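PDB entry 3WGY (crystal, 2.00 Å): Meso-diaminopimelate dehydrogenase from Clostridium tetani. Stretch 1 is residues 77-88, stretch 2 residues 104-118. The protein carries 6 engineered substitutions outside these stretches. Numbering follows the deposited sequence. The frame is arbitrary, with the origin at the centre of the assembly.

Stretch 1, residues 77-88: VEQGPMIASQFN
Stretch 2, residues 104-118: ERMDEISKKAGNISL

Two nearly parallel helices pack through a small apolar seam, and a single direct hydrogen bond ties the segments that follow them. Helix 80-84 and helix 104-113 run in the same direction, 13° apart, with axes 9.0 Å apart at closest approach. In the register, P81 CA lies 5.8 Å from M106 CA, A84 CA 5.7 Å from S110 CA, and S85 CA 5.3 Å from A113 CA. N88 CA lies 4.9 Å from I116 CA. The contact buries 595 Å² in total.

Q79 occupies the N-cap position, right before helix 80-84. P81 suits the first turn, where its nitrogen needs no amide hydrogen. Its CB points toward stretch 2 and lies 3.3 Å from I109 CD1; P81 CD is 3.7 Å from M106 SD. I109 (chi1 m, chi2 t) also reaches A84, with CG2 3.8 Å from A84 CB. M106 is m at all three chi angles, so its CE comes within 3.9 Å of A84 CB and 3.5 Å of G80 O. An ideal CB on G80 would sit 3.1 Å from M106 CE, so the missing side chain leaves room for that methyl. The small A84 points toward stretch 2, its CB 3.7 Å from S117 OG.

Near the start of both helices, the exposed R105 (chi1 t) lays one guanidinium face over P81 CB. E78 OE2 stays 4.3 Å from R105 NH1, beyond a salt bridge.

S110 turns its CB away and its OG donates to M106 O (2.4 Å, very short). The second helix ends in a Schellman motif at G114, whose positive phi (75°) favours glycine. N115 then points toward stretch 1 (chi1 m), and strand 116-118 follows. N88 is also m at chi1 (chi2 -52°), which brings its OD1 to I116 N; that amide donates at 2.9 Å and 160°. Water 1 bridges S85 OG (3.2 Å) and I109 O (2.6 Å).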

# COMPACT_ATOMS: atom_id res chain seq x y z
N VAL B 77 -23.75 5.84 13.50
CA VAL B 77 -22.72 6.05 14.50
C VAL B 77 -23.20 5.36 15.77
O VAL B 77 -22.44 5.21 16.73
CB VAL B 77 -22.50 7.56 14.80
CG1 VAL B 77 -23.50 8.06 15.85
CG2 VAL B 77 -21.08 7.80 15.27
N GLU B 78 -24.46 4.92 15.76
CA GLU B 78 -25.06 4.29 16.93
C GLU B 78 -25.58 2.85 16.82
O GLU B 78 -25.86 2.23 17.85
CB GLU B 78 -26.21 5.16 17.45
CG GLU B 78 -25.80 6.23 18.46
CD GLU B 78 -25.36 5.63 19.79
OE1 GLU B 78 -25.01 6.41 20.71
OE2 GLU B 78 -25.38 4.39 19.92
N GLN B 79 -25.71 2.30 15.61
CA GLN B 79 -26.23 0.94 15.53
C GLN B 79 -25.30 -0.14 15.01
O GLN B 79 -25.74 -1.14 14.44
CB GLN B 79 -27.54 0.92 14.75
CG GLN B 79 -28.34 -0.35 15.01
CD GLN B 79 -29.82 -0.20 14.74
OE1 GLN B 79 -30.23 0.08 13.61
NE2 GLN B 79 -30.64 -0.37 15.77
N GLY B 80 -24.00 0.06 15.19
CA GLY B 80 -23.06 -0.96 14.81
C GLY B 80 -23.22 -1.96 15.94
O GLY B 80 -23.28 -3.17 15.72
N PRO B 81 -23.31 -1.45 17.18
CA PRO B 81 -23.47 -2.27 18.38
C PRO B 81 -24.70 -3.18 18.35
O PRO B 81 -24.64 -4.33 18.78
CB PRO B 81 -23.56 -1.22 19.48
CG PRO B 81 -22.59 -0.21 19.01
CD PRO B 81 -22.98 -0.07 17.56
N MET B 82 -25.81 -2.66 17.84
CA MET B 82 -27.04 -3.43 17.77
C MET B 82 -26.96 -4.56 16.76
O MET B 82 -27.54 -5.63 16.97
CB MET B 82 -28.22 -2.51 17.44
CG MET B 82 -28.37 -1.32 18.38
SD MET B 82 -28.18 -1.71 20.15
CE MET B 82 -29.53 -2.90 20.40
N ILE B 83 -26.25 -4.33 15.65
CA ILE B 83 -26.11 -5.36 14.62
C ILE B 83 -25.02 -6.36 14.99
O ILE B 83 -25.12 -7.55 14.66
CB ILE B 83 -25.71 -4.75 13.25
CG1 ILE B 83 -26.48 -3.46 12.98
CG2 ILE B 83 -25.97 -5.78 12.14
CD1 ILE B 83 -27.97 -3.61 12.93
N ALA B 84 -23.98 -5.89 15.66
CA ALA B 84 -22.86 -6.74 16.06
C ALA B 84 -23.27 -7.92 16.93
O ALA B 84 -22.65 -8.97 16.88
CB ALA B 84 -21.80 -5.91 16.77
N SER B 85 -24.31 -7.73 17.74
CA SER B 85 -24.78 -8.80 18.62
C SER B 85 -25.51 -9.88 17.84
O SER B 85 -25.87 -10.91 18.40
CB SER B 85 -25.74 -8.24 19.68
OG SER B 85 -25.06 -7.40 20.59
N GLN B 86 -25.71 -9.65 16.55
CA GLN B 86 -26.43 -10.61 15.74
C GLN B 86 -25.71 -11.05 14.48
O GLN B 86 -26.00 -12.11 13.93
CB GLN B 86 -27.79 -10.03 15.36
CG GLN B 86 -28.61 -9.58 16.57
CD GLN B 86 -29.83 -8.78 16.18
OE1 GLN B 86 -29.72 -7.69 15.61
NE2 GLN B 86 -31.01 -9.31 16.48
N PHE B 87 -24.77 -10.23 14.00
CA PHE B 87 -24.04 -10.58 12.78
C PHE B 87 -22.59 -10.14 12.87
O PHE B 87 -22.21 -9.39 13.76
CB PHE B 87 -24.65 -9.89 11.54
CG PHE B 87 -26.13 -10.09 11.39
CD1 PHE B 87 -27.03 -9.36 12.16
CD2 PHE B 87 -26.63 -10.99 10.45
CE1 PHE B 87 -28.41 -9.54 12.01
CE2 PHE B 87 -28.00 -11.17 10.29
CZ PHE B 87 -28.89 -10.44 11.07
N ASN B 88 -21.78 -10.64 11.94
CA ASN B 88 -20.38 -10.23 11.88
C ASN B 88 -20.57 -8.93 11.11
O ASN B 88 -21.33 -8.89 10.16
CB ASN B 88 -19.56 -11.20 11.05
CG ASN B 88 -19.47 -12.57 11.68
OD1 ASN B 88 -19.12 -12.71 12.85
ND2 ASN B 88 -19.78 -13.60 10.91
N GLU B 104 -13.60 -0.38 21.45
CA GLU B 104 -13.96 -1.04 22.70
C GLU B 104 -15.41 -1.50 22.70
O GLU B 104 -15.70 -2.66 23.01
CB GLU B 104 -13.72 -0.10 23.89
CG GLU B 104 -12.27 0.21 24.16
CD GLU B 104 -11.43 -1.03 24.41
OE1 GLU B 104 -11.77 -1.81 25.33
OE2 GLU B 104 -10.44 -1.24 23.67
N ARG B 105 -16.32 -0.59 22.35
CA ARG B 105 -17.75 -0.89 22.32
C ARG B 105 -18.04 -2.11 21.44
O ARG B 105 -18.69 -3.07 21.87
CB ARG B 105 -18.54 0.32 21.81
CG ARG B 105 -20.06 0.10 21.73
CD ARG B 105 -20.80 0.80 22.87
NE ARG B 105 -21.98 0.05 23.33
CZ ARG B 105 -23.22 0.22 22.88
NH1 ARG B 105 -23.49 1.12 21.94
NH2 ARG B 105 -24.21 -0.53 23.37
N MET B 106 -17.57 -2.05 20.20
CA MET B 106 -17.79 -3.14 19.26
C MET B 106 -17.08 -4.42 19.67
O MET B 106 -17.57 -5.52 19.39
CB MET B 106 -17.34 -2.72 17.87
CG MET B 106 -18.10 -1.54 17.29
SD MET B 106 -19.82 -1.94 17.01
CE MET B 106 -19.76 -2.81 15.46
N ASP B 107 -15.93 -4.29 20.32
CA ASP B 107 -15.16 -5.45 20.75
C ASP B 107 -15.92 -6.25 21.80
O ASP B 107 -16.04 -7.47 21.69
CB ASP B 107 -13.80 -5.00 21.32
CG ASP B 107 -12.86 -6.17 21.57
OD1 ASP B 107 -12.76 -7.06 20.69
OD2 ASP B 107 -12.22 -6.20 22.64
N GLU B 108 -16.46 -5.56 22.80
CA GLU B 108 -17.23 -6.22 23.85
C GLU B 108 -18.42 -6.96 23.26
O GLU B 108 -18.58 -8.16 23.46
CB GLU B 108 -17.72 -5.19 24.87
CG GLU B 108 -19.21 -5.30 25.20
CD GLU B 108 -19.65 -4.30 26.24
OE1 GLU B 108 -19.22 -4.43 27.40
OE2 GLU B 108 -20.43 -3.38 25.90
N ILE B 109 -19.25 -6.23 22.53
CA ILE B 109 -20.44 -6.79 21.91
C ILE B 109 -20.12 -7.94 20.97
O ILE B 109 -20.82 -8.96 20.96
CB ILE B 109 -21.20 -5.71 21.13
CG1 ILE B 109 -21.59 -4.57 22.09
CG2 ILE B 109 -22.44 -6.30 20.48
CD1 ILE B 109 -21.77 -3.23 21.42
N SER B 110 -19.07 -7.79 20.17
CA SER B 110 -18.67 -8.82 19.23
C SER B 110 -18.32 -10.12 19.95
O SER B 110 -18.89 -11.18 19.66
CB SER B 110 -17.46 -8.35 18.41
OG SER B 110 -17.78 -7.19 17.66
N LYS B 111 -17.38 -10.05 20.88
CA LYS B 111 -16.97 -11.23 21.63
C LYS B 111 -18.17 -11.86 22.33
O LYS B 111 -18.47 -13.03 22.13
CB LYS B 111 -15.89 -10.85 22.66
CG LYS B 111 -14.52 -10.58 22.05
CD LYS B 111 -13.48 -10.20 23.09
CE LYS B 111 -12.12 -10.02 22.46
NZ LYS B 111 -11.10 -9.50 23.41
N LYS B 112 -18.85 -11.06 23.14
CA LYS B 112 -20.02 -11.51 23.88
C LYS B 112 -20.97 -12.32 22.98
O LYS B 112 -21.63 -13.25 23.45
CB LYS B 112 -20.74 -10.28 24.45
CG LYS B 112 -21.81 -10.56 25.49
CD LYS B 112 -22.32 -9.24 26.06
CE LYS B 112 -23.45 -9.43 27.05
NZ LYS B 112 -23.95 -8.11 27.54
N ALA B 113 -21.03 -11.98 21.70
CA ALA B 113 -21.92 -12.67 20.77
C ALA B 113 -21.24 -13.75 19.94
O ALA B 113 -21.92 -14.50 19.22
CB ALA B 113 -22.59 -11.65 19.86
N GLY B 114 -19.92 -13.85 20.02
CA GLY B 114 -19.21 -14.84 19.23
C GLY B 114 -19.12 -14.46 17.77
O GLY B 114 -19.12 -15.32 16.89
N ASN B 115 -19.04 -13.16 17.50
CA ASN B 115 -18.95 -12.64 16.14
C ASN B 115 -17.71 -11.78 15.98
O ASN B 115 -17.01 -11.50 16.95
CB ASN B 115 -20.18 -11.79 15.81
CG ASN B 115 -21.45 -12.61 15.75
OD1 ASN B 115 -22.53 -12.10 16.05
ND2 ASN B 115 -21.33 -13.87 15.34
N ILE B 116 -17.44 -11.35 14.76
CA ILE B 116 -16.28 -10.50 14.51
C ILE B 116 -16.77 -9.23 13.84
O ILE B 116 -17.66 -9.27 12.99
CB ILE B 116 -15.23 -11.20 13.61
CG1 ILE B 116 -14.17 -10.20 13.16
CG2 ILE B 116 -15.91 -11.83 12.40
CD1 ILE B 116 -13.01 -10.83 12.42
N SER B 117 -16.20 -8.10 14.23
CA SER B 117 -16.60 -6.81 13.66
C SER B 117 -15.42 -6.00 13.17
O SER B 117 -14.48 -5.74 13.91
CB SER B 117 -17.36 -5.98 14.70
OG SER B 117 -18.61 -6.57 15.01
N LEU B 118 -15.47 -5.60 11.91
CA LEU B 118 -14.42 -4.78 11.33
C LEU B 118 -14.86 -3.32 11.39
O LEU B 118 -15.89 -2.95 10.83
CB LEU B 118 -14.16 -5.17 9.87
CG LEU B 118 -13.28 -4.19 9.10
CD1 LEU B 118 -11.93 -4.07 9.80
CD2 LEU B 118 -13.10 -4.67 7.65
O HOH W 1 -23.10 -9.31 22.26
O HOH W 2 -18.19 -15.02 13.89